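Local coordinates for PA14 domain-containing protein (Clostridium clariflavum, PDB 6QDI) that probably senses plant biomass polysaccharides outside the cell as the tandem PA14 region of a membrane-bound, RsgI-type anti-sigma factor, at residues L19-K24 against S34-I39; V71-D76 against I106-F111; Y146-P151 against V286-C291. All blocks are in the same frame, centred on the assembly; numbering follows the deposited sequence. Where two conformers were deposited one is given.

Interaction 1: residues L19-K24 against S34-I39; sequences LTRVDK and SPAKEI
Leu19 and Glu38 bring the two backbones nearest, their CA atoms 6.5 Å apart, where the strand 17-23 passes a loop that folds into a type I turn from Ala36 to Ile39; no backbone-to-backbone hydrogen bond joins them. Leu19 and Arg21, alternate residues on one side of the strand, carry the contact. The CD2 methyl of Leu19 lies 3.6 Å from Ala36 CB and 3.5 Å from Glu38 OE1, while CD1 packs on the carboxylate carbon; the leucine and glutamate side chains cross obliquely. A branched apolar side chain suits this place because it can touch a small methyl and a folded acidic chain together. The Glu38 chain folds at chi2 (82°), which turns CD back from the extended path, and OE2 forms a salt bridge with Lys37 NZ, which meets it from above the carboxylate plane. Arg21 NH1 donates to Pro35 O over 3.2 Å, reaching the carbonyl from above its plane. A water accepts from Arg21 NH2 and donates to Pro35 O, so this oxygen is gripped twice. Arg21 NE forms a salt bridge with Asp23 OD1 at 2.8 Å through the syn lone pair, which helps to fix the guanidinium. Arginine suits the place because its flat head offers N-H groups in several directions. The contact packs the loop between strands 27-31 and 44-53 against the first PA14 domain's sheet, with the Glu38 side chain about 7 Å from that of the calcium ligand Asp10. Strand 17-23 pairs with strand 4-9, and Pro35 and Ile39 rest on Tyr8 of that strand and on Tyr45 of strand 44-53.

Interaction 2: residues V71-D76 against I106-F111; sequences VRLWID and IKLEYF
Trp74 and Lys107 are a hydrogen-bonded antiparallel pair whose side chains run side by side, and the lysine can be followed outward over the indole. Its CB lies 4.0 Å from Trp74 CE3, and CG comes a little closer to the same atom. CD keeps beside CE3 and CZ3; then the chain bends at chi3 (56°), which sets CE over the ring face, 3.5 Å from the centroid of the six-membered ring. NZ ends almost on the ring normal, 4.2 Å from that centroid, a cation-pi contact. Lysine suits the place, having methylenes for CH-pi packing and a charge for the pi cloud. Strands 71-75 and 104-113 belong to one antiparallel sheet of the PA14 beta-sandwich; Trp74 N to Lys107 O, at 2.8 Å, is one of four backbone bonds between them. At the ring edge, Glu109 OE1 lies 3.4 Å from Trp74 CH2, with carboxylate and indole planes 74° apart. A water joins OE1 to Arg72 NH1, while Glu109 OE2 pairs with Arg48 and Arg72 NE with Asp82. The other face is apolar: Ile75 CD1 meets Ile106 CD1 at 3.7 Å, and Leu73 CD1 packs on Leu108 CD1. Aliphatic residues suit that side, which meets Phe63, Ile65 and Leu121 of the second sheet. Tyr110 OH bonds to Asp68 O, next to the site where Asp68 and Asn112 bind calcium.

Interaction 3: residues Y146-P151 against V286-C291; sequences YGSSIP and VVPQSC
The linker between the two PA14 domains lies here against the C-terminal end of the second domain, where a short 3-10 segment, 289-291, precedes the last strand. Ser290 makes the polar bond of the contact: its OG, placed between its own backbone N and carbonyl carbon (chi1 62°) and so turned to the linker, donates to Ile150 O over 2.8 Å and approaches the carbonyl from above its plane. A small serine suits the place, since its CB also comes within 3.3 Å of Ile150 O and a short side chain is what brings the hydroxyl up to the linker backbone. Ile150 then spreads its two branches over different partners, as a beta-branched residue can. CG2 lies 3.7 Å from Cys291 SG, a thiol that acts here as an apolar neighbour, while CD1 reaches Pro288 CG at 4.1 Å, the two side chains crossing at about a right angle. Pro288, a compact apolar surface just before the 3-10 turn, also meets Ser148, CB to CB at 3.7 Å, with Ser148 OG near its CB and CG. Ser148 has a further task within the linker: its OG accepts from Ile150 N at 3.0 Å with an N-H...O angle of 167°, which ties up a polar atom close to the apolar patch. Within the second domain, Pro288 and Cys291 touch Trp277 of strand 271-279. Cys291 N bonds back to Pro288 O, closing the short helical turn. On the linker side, the bond from Ile150 N to Ser148 OG is the mark of an ST turn.

Overall arrangement
From the N terminus, interaction 1 comes first and closes a short loop, bringing the chain after strand 27-31 back to strand 17-23. Interaction 2 follows in series and closes a longer excursion within the same PA14 domain, joining strand 71-75 to strand 104-113. Strands 17-23, 71-75 and 104-113 are members of one sheet, so the two contacts share it, with centres about 17 Å apart and nearest atoms about 6 Å apart. Interaction 3 opens after both have closed, and its 134 intervening residues take in most of the second PA14 domain, so that the interdomain linker meets that domain's C-terminal end. None of the three nests within or crosses another: two lie within the first domain, and the third ties the linker to the second.

Interaction 1: residues L19-K24 against S34-I39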
ATOM      1  N   LEU A  19      -0.648  -9.677  -0.578  1.00  9.89           N
ATOM      2  CA  LEU A  19      -0.202 -10.939  -1.198  1.00 10.35           C
ATOM      3  C   LEU A  19       1.285 -11.019  -1.181  1.00  9.37           C
ATOM      4  O   LEU A  19       1.987 -10.016  -1.469  1.00  9.70           O
ATOM      5  CB  LEU A  19      -0.652 -11.009  -2.646  1.00 11.56           C
ATOM      6  CG  LEU A  19      -0.215 -12.206  -3.471  1.00 13.16           C
ATOM      7  CD1 LEU A  19      -0.940 -13.461  -3.023  1.00 15.38           C
ATOM      8  CD2 LEU A  19      -0.466 -11.917  -4.939  1.00 14.06           C
ATOM      9  N   THR A  20       1.797 -12.200  -0.827  1.00  9.71           N
ATOM     10  CA  THR A  20       3.191 -12.500  -1.095  1.00  9.80           C
ATOM     11  C   THR A  20       3.278 -13.676  -2.089  1.00 10.49           C
ATOM     12  O   THR A  20       2.439 -14.566  -2.083  1.00 11.08           O
ATOM     13  CB  THR A  20       3.962 -12.842   0.213  1.00 10.02           C
ATOM     14  OG1 THR A  20       5.363 -12.874  -0.061  1.00 10.74           O
ATOM     15  CG2 THR A  20       3.522 -14.168   0.843  1.00 11.44           C
ATOM     16  N   ARG A  21       4.312 -13.632  -2.914  1.00 10.19           N
ATOM     17  CA  ARG A  21       4.578 -14.741  -3.842  1.00 10.78           C
ATOM     18  C   ARG A  21       6.016 -14.656  -4.265  1.00 10.12           C
ATOM     19  O   ARG A  21       6.666 -13.624  -4.108  1.00 11.91           O
ATOM     20  CB  ARG A  21       3.651 -14.672  -5.051  1.00 11.53           C
ATOM     21  CG  ARG A  21       3.942 -13.534  -6.019  1.00 11.87           C
ATOM     22  CD  ARG A  21       2.873 -13.361  -7.069  1.00 12.13           C
ATOM     23  NE  ARG A  21       3.280 -12.404  -8.094  1.00 11.40           N
ATOM     24  CZ  ARG A  21       2.464 -11.803  -8.973  1.00 11.36           C
ATOM     25  NH1 ARG A  21       1.147 -12.049  -8.989  1.00 14.01           N
ATOM     26  NH2 ARG A  21       2.981 -10.927  -9.835  1.00 11.71           N
ATOM     27  N   VAL A  22       6.539 -15.741  -4.831  1.00 10.48           N
ATOM     28  CA  VAL A  22       7.865 -15.718  -5.391  1.00 10.47           C
ATOM     29  C   VAL A  22       7.773 -15.490  -6.902  1.00 10.58           C
ATOM     30  O   VAL A  22       7.076 -16.231  -7.628  1.00 11.56           O
ATOM     31  CB  VAL A  22       8.633 -16.999  -5.036  1.00 12.36           C
ATOM     32  CG1 VAL A  22       9.955 -17.043  -5.782  1.00 12.96           C
ATOM     33  CG2 VAL A  22       8.887 -17.069  -3.547  1.00 13.91           C
ATOM     34  N   ASP A  23       8.450 -14.440  -7.348  1.00  9.46           N
ATOM     35  CA  ASP A  23       8.516 -14.086  -8.750  1.00  9.95           C
ATOM     36  C   ASP A  23       9.868 -14.542  -9.317  1.00 10.21           C
ATOM     37  O   ASP A  23      10.919 -14.265  -8.754  1.00 10.31           O
ATOM     38  CB  ASP A  23       8.335 -12.579  -8.897  1.00  9.05           C
ATOM     39  CG  ASP A  23       6.951 -12.126  -8.469  1.00  8.45           C
ATOM     40  OD1 ASP A  23       5.955 -12.754  -8.874  1.00  9.64           O
ATOM     41  OD2 ASP A  23       6.911 -11.119  -7.696  1.00  9.84           O
ATOM     42  N   LYS A  24       9.850 -15.239 -10.440  1.00  9.91           N
ATOM     43  CA  LYS A  24      11.075 -15.843 -10.941  1.00 10.98           C
ATOM     44  C   LYS A  24      12.127 -14.840 -11.350  1.00 10.20           C
ATOM     45  O   LYS A  24      13.301 -15.061 -11.099  1.00 10.28           O
ATOM     46  CB  LYS A  24      10.792 -16.803 -12.090  1.00 12.47           C
ATOM     47  CG  LYS A  24      10.049 -18.054 -11.639  1.00 15.00           C
ATOM     48  CD  LYS A  24       9.922 -19.044 -12.776  1.00 17.29           C
ATOM     49  CE  LYS A  24       9.077 -20.260 -12.373  1.00 19.81           C
ATOM     50  NZ  LYS A  24       9.751 -21.110 -11.349  1.00 22.85           N
ATOM     51  N   SER A  34      -4.292  -4.819 -12.534  1.00 12.38           N
ATOM     52  CA  SER A  34      -3.645  -5.168 -11.345  1.00 13.68           C
ATOM     53  C   SER A  34      -2.555  -6.245 -11.516  1.00 11.89           C
ATOM     54  O   SER A  34      -2.685  -7.097 -12.413  1.00 13.56           O
ATOM     55  CB  SER A  34      -4.802  -5.729 -10.480  1.00 16.38           C
ATOM     56  OG  SER A  34      -4.336  -6.150  -9.286  1.00 16.33           O
ATOM     57  N   PRO A  35      -1.571  -6.325 -10.599  1.00 11.44           N
ATOM     58  CA  PRO A  35      -0.684  -7.496 -10.656  1.00 11.43           C
ATOM     59  C   PRO A  35      -1.288  -8.799 -10.226  1.00 12.85           C
ATOM     60  O   PRO A  35      -0.679  -9.840 -10.488  1.00 16.07           O
ATOM     61  CB  PRO A  35       0.463  -7.175  -9.677  1.00 13.22           C
ATOM     62  CG  PRO A  35       0.349  -5.769  -9.388  0.60 13.57           C
ATOM     63  CD  PRO A  35      -1.069  -5.330  -9.632  1.00 12.87           C
ATOM     64  N   ALA A  36      -2.391  -8.775  -9.510  1.00 11.92           N
ATOM     65  CA  ALA A  36      -2.921 -10.013  -8.932  1.00 12.85           C
ATOM     66  C   ALA A  36      -4.340  -9.769  -8.489  1.00 12.21           C
ATOM     67  O   ALA A  36      -4.690  -8.635  -8.136  1.00 12.67           O
ATOM     68  CB  ALA A  36      -2.059 -10.442  -7.751  1.00 14.98           C
ATOM     69  N   LYS A  37      -5.135 -10.851  -8.397  1.00 13.81           N
ATOM     70  CA  LYS A  37      -6.536 -10.682  -8.016  1.00 14.27           C
ATOM     71  C   LYS A  37      -6.703 -10.078  -6.617  1.00 12.38           C
ATOM     72  O   LYS A  37      -7.699  -9.423  -6.337  1.00 15.66           O
ATOM     73  CB  LYS A  37      -7.280 -12.001  -8.157  1.00 17.63           C
ATOM     74  CG  LYS A  37      -6.899 -13.079  -7.177  1.00 17.44           C
ATOM     75  CD  LYS A  37      -7.668 -14.356  -7.458  1.00 20.09           C
ATOM     76  CE  LYS A  37      -7.458 -15.418  -6.394  1.00 22.69           C
ATOM     77  NZ  LYS A  37      -6.037 -15.837  -6.271  1.00 23.80           N
ATOM     78  N   GLU A  38      -5.699 -10.274  -5.754  1.00 12.90           N
ATOM     79  CA  GLU A  38      -5.735  -9.780  -4.396  1.00 13.06           C
ATOM     80  C   GLU A  38      -5.522  -8.274  -4.295  1.00 12.36           C
ATOM     81  O   GLU A  38      -5.771  -7.698  -3.236  1.00 13.95           O
ATOM     82  CB  GLU A  38      -4.675 -10.479  -3.529  1.00 13.54           C
ATOM     83  CG  GLU A  38      -4.959 -11.942  -3.241  1.00 15.38           C
ATOM     84  CD  GLU A  38      -4.543 -12.886  -4.356  1.00 16.21           C
ATOM     85  OE1 GLU A  38      -3.944 -12.456  -5.377  1.00 15.32           O
ATOM     86  OE2 GLU A  38      -4.810 -14.109  -4.215  1.00 20.15           O
ATOM     87  N   ILE A  39      -5.014  -7.655  -5.354  1.00 10.87           N
ATOM     88  CA  ILE A  39      -4.731  -6.227  -5.384  1.00 10.25           C
ATOM     89  C   ILE A  39      -5.867  -5.565  -6.132  1.00 10.28           C
ATOM     90  O   ILE A  39      -6.128  -5.911  -7.308  1.00 12.11           O
ATOM     91  CB  ILE A  39      -3.369  -5.981  -6.082  1.00  9.75           C
ATOM     92  CG1 ILE A  39      -2.221  -6.553  -5.242  1.00 10.97           C
ATOM     93  CG2 ILE A  39      -3.110  -4.500  -6.342  1.00  8.81           C
ATOM     94  CD1 ILE A  39      -1.940  -5.781  -3.960  1.00 11.71           C
TER
HETATM   95  O   HOH W   1       1.605 -10.193 -12.176  1.00 15.11           O

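Interaction 2: residues V71-D76 against I106-F111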
ATOM      1  N   VAL A  71      10.959   3.561  -8.476  1.00  6.45           N
ATOM      2  CA  VAL A  71      11.778   2.435  -8.033  0.50  6.12           C
ATOM      3  C   VAL A  71      12.875   2.896  -7.105  1.00  6.93           C
ATOM      4  O   VAL A  71      13.471   3.976  -7.311  1.00  8.17           O
ATOM      5  CB  VAL A  71      12.394   1.671  -9.230  0.50  5.30           C
ATOM      6  CG1 VAL A  71      13.592   0.784  -8.853  0.50  5.32           C
ATOM      7  CG2 VAL A  71      11.323   0.910  -9.987  0.50  3.91           C
ATOM      8  N   ARG A  72      13.193   2.052  -6.124  1.00  7.29           N
ATOM      9  CA  ARG A  72      14.447   2.107  -5.379  1.00  7.75           C
ATOM     10  C   ARG A  72      15.055   0.718  -5.439  1.00  7.63           C
ATOM     11  O   ARG A  72      14.385  -0.264  -5.183  1.00  8.75           O
ATOM     12  CB  ARG A  72      14.246   2.537  -3.915  1.00  8.52           C
ATOM     13  CG  ARG A  72      13.878   4.016  -3.765  1.00  9.32           C
ATOM     14  CD  ARG A  72      14.067   4.570  -2.388  1.00 10.97           C
ATOM     15  NE  ARG A  72      13.817   6.027  -2.304  0.70 10.29           N
ATOM     16  CZ  ARG A  72      12.757   6.603  -1.726  1.00 12.94           C
ATOM     17  NH1 ARG A  72      11.742   5.840  -1.219  1.00 14.32           N
ATOM     18  NH2 ARG A  72      12.681   7.947  -1.685  1.00 15.18           N
ATOM     19  N   LEU A  73      16.372   0.657  -5.723  1.00  7.58           N
ATOM     20  CA  LEU A  73      17.117  -0.605  -5.782  1.00  7.68           C
ATOM     21  C   LEU A  73      18.319  -0.567  -4.870  1.00  7.64           C
ATOM     22  O   LEU A  73      19.156   0.309  -5.039  1.00  7.90           O
ATOM     23  CB  LEU A  73      17.586  -0.918  -7.180  1.00  8.31           C
ATOM     24  CG  LEU A  73      18.460  -2.189  -7.347  1.00  8.93           C
ATOM     25  CD1 LEU A  73      17.676  -3.448  -7.085  1.00  9.13           C
ATOM     26  CD2 LEU A  73      19.067  -2.232  -8.734  1.00  9.98           C
ATOM     27  N   TRP A  74      18.371  -1.517  -3.946  1.00  7.82           N
ATOM     28  CA  TRP A  74      19.526  -1.724  -3.081  1.00  8.33           C
ATOM     29  C   TRP A  74      20.173  -3.046  -3.466  1.00  8.30           C
ATOM     30  O   TRP A  74      19.507  -4.085  -3.533  1.00  9.21           O
ATOM     31  CB  TRP A  74      19.150  -1.806  -1.585  1.00  8.53           C
ATOM     32  CG  TRP A  74      18.579  -0.629  -0.885  1.00  7.71           C
ATOM     33  CD1 TRP A  74      19.230   0.178   0.002  1.00  8.90           C
ATOM     34  CD2 TRP A  74      17.230  -0.149  -0.911  1.00  8.07           C
ATOM     35  NE1 TRP A  74      18.392   1.105   0.518  1.00  9.30           N
ATOM     36  CE2 TRP A  74      17.167   0.963  -0.044  1.00  8.26           C
ATOM     37  CE3 TRP A  74      16.076  -0.525  -1.609  1.00  9.07           C
ATOM     38  CZ2 TRP A  74      15.983   1.649   0.198  1.00  8.38           C
ATOM     39  CZ3 TRP A  74      14.891   0.179  -1.379  1.00  9.59           C
ATOM     40  CH2 TRP A  74      14.857   1.238  -0.473  1.00  9.14           C
ATOM     41  N   ILE A  75      21.499  -3.019  -3.660  1.00  9.04           N
ATOM     42  CA  ILE A  75      22.297  -4.230  -3.859  1.00  9.21           C
ATOM     43  C   ILE A  75      23.365  -4.187  -2.774  1.00  9.63           C
ATOM     44  O   ILE A  75      24.000  -3.165  -2.599  1.00  9.89           O
ATOM     45  CB  ILE A  75      22.972  -4.279  -5.254  1.00  9.41           C
ATOM     46  CG1 ILE A  75      21.949  -4.245  -6.403  1.00  9.66           C
ATOM     47  CG2 ILE A  75      23.885  -5.501  -5.339  1.00  9.72           C
ATOM     48  CD1 ILE A  75      21.109  -5.487  -6.519  1.00 10.79           C
ATOM     49  N   ASP A  76      23.540  -5.277  -2.043  1.00  9.76           N
ATOM     50  CA  ASP A  76      24.506  -5.329  -0.950  1.00 11.02           C
ATOM     51  C   ASP A  76      24.258  -4.216   0.059  1.00 11.12           C
ATOM     52  O   ASP A  76      25.192  -3.617   0.621  1.00 11.72           O
ATOM     53  CB  ASP A  76      25.943  -5.248  -1.479  1.00 12.49           C
ATOM     54  CG  ASP A  76      26.993  -5.566  -0.410  1.00 13.45           C
ATOM     55  OD1 ASP A  76      26.717  -6.417   0.458  1.00 13.66           O
ATOM     56  OD2 ASP A  76      28.068  -4.976  -0.463  1.00 16.51           O
ATOM     57  N   ILE A 106      19.465  -8.153  -1.920  1.00  8.98           N
ATOM     58  CA  ILE A 106      18.826  -7.349  -2.945  1.00  8.26           C
ATOM     59  C   ILE A 106      17.459  -6.961  -2.375  1.00  8.08           C
ATOM     60  O   ILE A 106      16.729  -7.795  -1.839  1.00  9.53           O
ATOM     61  CB  ILE A 106      18.721  -8.050  -4.332  1.00  8.91           C
ATOM     62  CG1 ILE A 106      17.957  -7.174  -5.322  1.00  9.18           C
ATOM     63  CG2 ILE A 106      18.119  -9.435  -4.218  1.00  9.48           C
ATOM     64  CD1 ILE A 106      18.127  -7.640  -6.753  1.00  9.90           C
ATOM     65  N   LYS A 107      17.109  -5.683  -2.557  1.00  8.36           N
ATOM     66  CA  LYS A 107      15.778  -5.158  -2.241  1.00  7.71           C
ATOM     67  C   LYS A 107      15.382  -4.214  -3.342  1.00  7.85           C
ATOM     68  O   LYS A 107      16.178  -3.316  -3.697  1.00  8.14           O
ATOM     69  CB  LYS A 107      15.789  -4.449  -0.881  1.00  8.33           C
ATOM     70  CG  LYS A 107      14.446  -3.824  -0.537  1.00  9.11           C
ATOM     71  CD  LYS A 107      14.363  -3.291   0.891  1.00 10.69           C
ATOM     72  CE  LYS A 107      15.413  -2.288   1.258  1.00 14.76           C
ATOM     73  NZ  LYS A 107      15.221  -1.787   2.646  1.00 19.79           N
ATOM     74  N   LEU A 108      14.201  -4.380  -3.906  1.00  7.78           N
ATOM     75  CA  LEU A 108      13.718  -3.505  -4.954  1.00  7.27           C
ATOM     76  C   LEU A 108      12.300  -3.111  -4.550  1.00  6.90           C
ATOM     77  O   LEU A 108      11.441  -3.974  -4.400  1.00  7.95           O
ATOM     78  CB  LEU A 108      13.737  -4.195  -6.308  1.00  8.47           C
ATOM     79  CG  LEU A 108      13.556  -3.286  -7.555  1.00 10.24           C
ATOM     80  CD1 LEU A 108      14.018  -4.004  -8.809  1.00 13.87           C
ATOM     81  CD2 LEU A 108      12.157  -2.796  -7.806  1.00  9.73           C
ATOM     82  N   GLU A 109      12.081  -1.802  -4.395  1.00  6.78           N
ATOM     83  CA  GLU A 109      10.768  -1.257  -4.107  1.00  6.71           C
ATOM     84  C   GLU A 109      10.241  -0.526  -5.348  1.00  6.33           C
ATOM     85  O   GLU A 109      11.014   0.110  -6.068  1.00  6.83           O
ATOM     86  CB  GLU A 109      10.849  -0.323  -2.905  1.00  6.78           C
ATOM     87  CG  GLU A 109      11.090  -1.075  -1.620  1.00  7.54           C
ATOM     88  CD  GLU A 109      11.365  -0.244  -0.389  1.00  7.84           C
ATOM     89  OE1 GLU A 109      11.432   0.995  -0.480  1.00  8.86           O
ATOM     90  OE2 GLU A 109      11.434  -0.858   0.698  1.00  9.63           O
ATOM     91  N   TYR A 110       8.936  -0.627  -5.566  1.00  5.86           N
ATOM     92  CA  TYR A 110       8.319  -0.157  -6.802  1.00  6.24           C
ATOM     93  C   TYR A 110       6.919   0.377  -6.499  1.00  5.74           C
ATOM     94  O   TYR A 110       6.218  -0.191  -5.644  1.00  5.91           O
ATOM     95  CB  TYR A 110       8.214  -1.377  -7.768  1.00  6.78           C
ATOM     96  CG  TYR A 110       7.217  -1.141  -8.875  1.00  6.30           C
ATOM     97  CD1 TYR A 110       7.538  -0.404 -10.001  1.00  6.50           C
ATOM     98  CD2 TYR A 110       5.898  -1.554  -8.729  1.00  6.66           C
ATOM     99  CE1 TYR A 110       6.580  -0.103 -10.954  1.00  6.48           C
ATOM    100  CE2 TYR A 110       4.916  -1.217  -9.644  1.00  6.30           C
ATOM    101  CZ  TYR A 110       5.263  -0.474 -10.758  1.00  6.41           C
ATOM    102  OH  TYR A 110       4.286  -0.158 -11.663  1.00  6.94           O
ATOM    103  N   PHE A 111       6.471   1.387  -7.253  1.00  5.64           N
ATOM    104  CA  PHE A 111       5.069   1.766  -7.217  1.00  5.85           C
ATOM    105  C   PHE A 111       4.509   2.140  -8.552  1.00  5.82           C
ATOM    106  O   PHE A 111       5.221   2.683  -9.410  1.00  5.89           O
ATOM    107  CB  PHE A 111       4.770   2.873  -6.165  1.00  6.29           C
ATOM    108  CG  PHE A 111       5.222   4.275  -6.529  1.00  6.30           C
ATOM    109  CD1 PHE A 111       4.387   5.137  -7.236  1.00  6.70           C
ATOM    110  CD2 PHE A 111       6.456   4.756  -6.136  1.00  7.34           C
ATOM    111  CE1 PHE A 111       4.769   6.425  -7.534  1.00  7.06           C
ATOM    112  CE2 PHE A 111       6.832   6.061  -6.419  1.00  8.33           C
ATOM    113  CZ  PHE A 111       6.013   6.903  -7.121  1.00  7.94           C
TER
HETATM  114  O   HOH W   2      10.857   3.277  -1.625  1.00 19.46           O

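Interaction 3: residues Y146-P151 against V286-C291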
ATOM      1  N   TYR A 146       2.575  -9.986   8.008  1.00 19.52           N
ATOM      2  CA  TYR A 146       1.758  -8.808   8.043  1.00 20.07           C
ATOM      3  C   TYR A 146       0.446  -9.256   8.660  1.00 21.16           C
ATOM      4  O   TYR A 146       0.009 -10.408   8.519  1.00 28.58           O
ATOM      5  CB  TYR A 146       1.528  -8.204   6.641  1.00 18.85           C
ATOM      6  CG  TYR A 146       2.787  -7.597   6.033  1.00 15.87           C
ATOM      7  CD1 TYR A 146       3.675  -8.358   5.249  1.00 17.16           C
ATOM      8  CD2 TYR A 146       3.127  -6.286   6.273  1.00 17.05           C
ATOM      9  CE1 TYR A 146       4.850  -7.764   4.724  1.00 14.79           C
ATOM     10  CE2 TYR A 146       4.277  -5.730   5.783  1.00 16.31           C
ATOM     11  CZ  TYR A 146       5.139  -6.441   5.013  1.00 16.17           C
ATOM     12  OH  TYR A 146       6.293  -5.829   4.534  1.00 18.48           O
ATOM     13  N   GLY A 147      -0.166  -8.339   9.354  1.00 18.81           N
ATOM     14  CA  GLY A 147      -1.510  -8.559   9.845  1.00 21.32           C
ATOM     15  C   GLY A 147      -1.594  -8.454  11.336  1.00 17.60           C
ATOM     16  O   GLY A 147      -0.685  -8.780  12.081  1.00 17.32           O
ATOM     17  N   SER A 148      -2.741  -8.010  11.766  1.00 15.79           N
ATOM     18  CA  SER A 148      -3.015  -7.795  13.156  1.00 12.35           C
ATOM     19  C   SER A 148      -3.215  -9.092  13.941  1.00 12.51           C
ATOM     20  O   SER A 148      -3.804 -10.051  13.456  1.00 14.76           O
ATOM     21  CB  SER A 148      -4.299  -6.996  13.287  1.00 12.10           C
ATOM     22  OG  SER A 148      -4.705  -6.812  14.620  1.00 11.31           O
ATOM     23  N   SER A 149      -2.753  -9.063  15.185  1.00 12.42           N
ATOM     24  CA  SER A 149      -2.964 -10.135  16.145  1.00 13.60           C
ATOM     25  C   SER A 149      -4.306 -10.061  16.847  1.00 11.49           C
ATOM     26  O   SER A 149      -4.633 -10.942  17.640  1.00 13.35           O
ATOM     27  CB  SER A 149      -1.854 -10.151  17.220  1.00 16.44           C
ATOM     28  OG  SER A 149      -1.963  -9.012  18.049  1.00 20.44           O
ATOM     29  N   ILE A 150      -5.080  -9.004  16.625  1.00  9.15           N
ATOM     30  CA  ILE A 150      -6.311  -8.814  17.383  1.00  8.42           C
ATOM     31  C   ILE A 150      -7.366  -9.752  16.776  1.00  8.37           C
ATOM     32  O   ILE A 150      -7.683  -9.654  15.584  1.00  8.36           O
ATOM     33  CB  ILE A 150      -6.799  -7.370  17.345  1.00  8.39           C
ATOM     34  CG1 ILE A 150      -5.744  -6.399  17.900  1.00  9.03           C
ATOM     35  CG2 ILE A 150      -8.136  -7.238  18.045  1.00  8.99           C
ATOM     36  CD1 ILE A 150      -6.093  -4.946  17.696  1.00 10.18           C
ATOM     37  N   PRO A 151      -7.927 -10.677  17.582  1.00  8.90           N
ATOM     38  CA  PRO A 151      -8.923 -11.622  17.033  1.00  9.06           C
ATOM     39  C   PRO A 151     -10.270 -10.928  16.866  1.00  8.83           C
ATOM     40  O   PRO A 151     -10.495  -9.797  17.317  1.00 10.21           O
ATOM     41  CB  PRO A 151      -8.947 -12.737  18.080  1.00 10.83           C
ATOM     42  CG  PRO A 151      -8.682 -11.964  19.343  1.00 11.82           C
ATOM     43  CD  PRO A 151      -7.696 -10.897  19.014  1.00  9.87           C
ATOM     44  N   VAL A 286      -3.692   0.533  12.387  1.00  7.61           N
ATOM     45  CA  VAL A 286      -4.919   0.495  11.596  1.00  7.63           C
ATOM     46  C   VAL A 286      -5.927  -0.363  12.326  1.00  6.64           C
ATOM     47  O   VAL A 286      -5.616  -1.487  12.780  1.00  7.17           O
ATOM     48  CB  VAL A 286      -4.554  -0.080  10.205  1.00  8.12           C
ATOM     49  CG1 VAL A 286      -5.775  -0.463   9.408  1.00  8.67           C
ATOM     50  CG2 VAL A 286      -3.669   0.894   9.433  1.00  9.23           C
ATOM     51  N   VAL A 287      -7.152   0.140  12.418  1.00  6.33           N
ATOM     52  CA  VAL A 287      -8.208  -0.666  13.025  1.00  6.55           C
ATOM     53  C   VAL A 287      -8.419  -1.905  12.154  1.00  6.36           C
ATOM     54  O   VAL A 287      -8.636  -1.779  10.954  1.00  6.76           O
ATOM     55  CB  VAL A 287      -9.521   0.134  13.163  1.00  6.53           C
ATOM     56  CG1 VAL A 287     -10.593  -0.727  13.833  1.00  7.30           C
ATOM     57  CG2 VAL A 287      -9.307   1.388  13.975  1.00  7.19           C
ATOM     58  N   PRO A 288      -8.332  -3.114  12.708  1.00  6.24           N
ATOM     59  CA  PRO A 288      -8.244  -4.286  11.856  1.00  6.82           C
ATOM     60  C   PRO A 288      -9.604  -4.808  11.397  1.00  6.39           C
ATOM     61  O   PRO A 288     -10.629  -4.585  12.058  1.00  6.63           O
ATOM     62  CB  PRO A 288      -7.573  -5.324  12.770  1.00  7.96           C
ATOM     63  CG  PRO A 288      -8.130  -4.953  14.134  1.00  8.04           C
ATOM     64  CD  PRO A 288      -8.157  -3.438  14.138  1.00  7.30           C
ATOM     65  N   GLN A 289      -9.568  -5.550  10.309  1.00  6.55           N
ATOM     66  CA  GLN A 289     -10.749  -6.187   9.762  0.50  6.66           C
ATOM     67  C   GLN A 289     -11.508  -6.981  10.825  1.00  6.29           C
ATOM     68  O   GLN A 289     -12.734  -6.994  10.831  1.00  6.30           O
ATOM     69  CB  GLN A 289     -10.325  -7.084   8.605  0.50  6.88           C
ATOM     70  CG  GLN A 289     -11.475  -7.794   7.904  0.50  6.64           C
ATOM     71  CD  GLN A 289     -10.989  -8.612   6.745  0.50  7.08           C
ATOM     72  OE1 GLN A 289      -9.928  -9.218   6.833  0.50  9.70           O
ATOM     73  NE2 GLN A 289     -11.752  -8.671   5.674  0.50  6.35           N
ATOM     74  N   SER A 290     -10.768  -7.663  11.700  1.00  6.00           N
ATOM     75  CA  SER A 290     -11.386  -8.501  12.697  1.00  6.47           C
ATOM     76  C   SER A 290     -12.344  -7.769  13.611  1.00  6.16           C
ATOM     77  O   SER A 290     -13.186  -8.419  14.236  1.00  6.75           O
ATOM     78  CB  SER A 290     -10.280  -9.153  13.542  1.00  6.91           C
ATOM     79  OG  SER A 290      -9.547  -8.146  14.201  1.00  7.41           O
ATOM     80  N   CYS A 291     -12.205  -6.445  13.726  1.00  6.11           N
ATOM     81  CA  CYS A 291     -13.082  -5.641  14.560  1.00  6.27           C
ATOM     82  C   CYS A 291     -14.059  -4.753  13.807  1.00  6.10           C
ATOM     83  O   CYS A 291     -14.778  -3.976  14.438  1.00  6.92           O
ATOM     84  CB  CYS A 291     -12.234  -4.809  15.509  1.00  7.49           C
ATOM     85  SG  CYS A 291     -11.310  -5.802  16.716  1.00  8.53           S
TER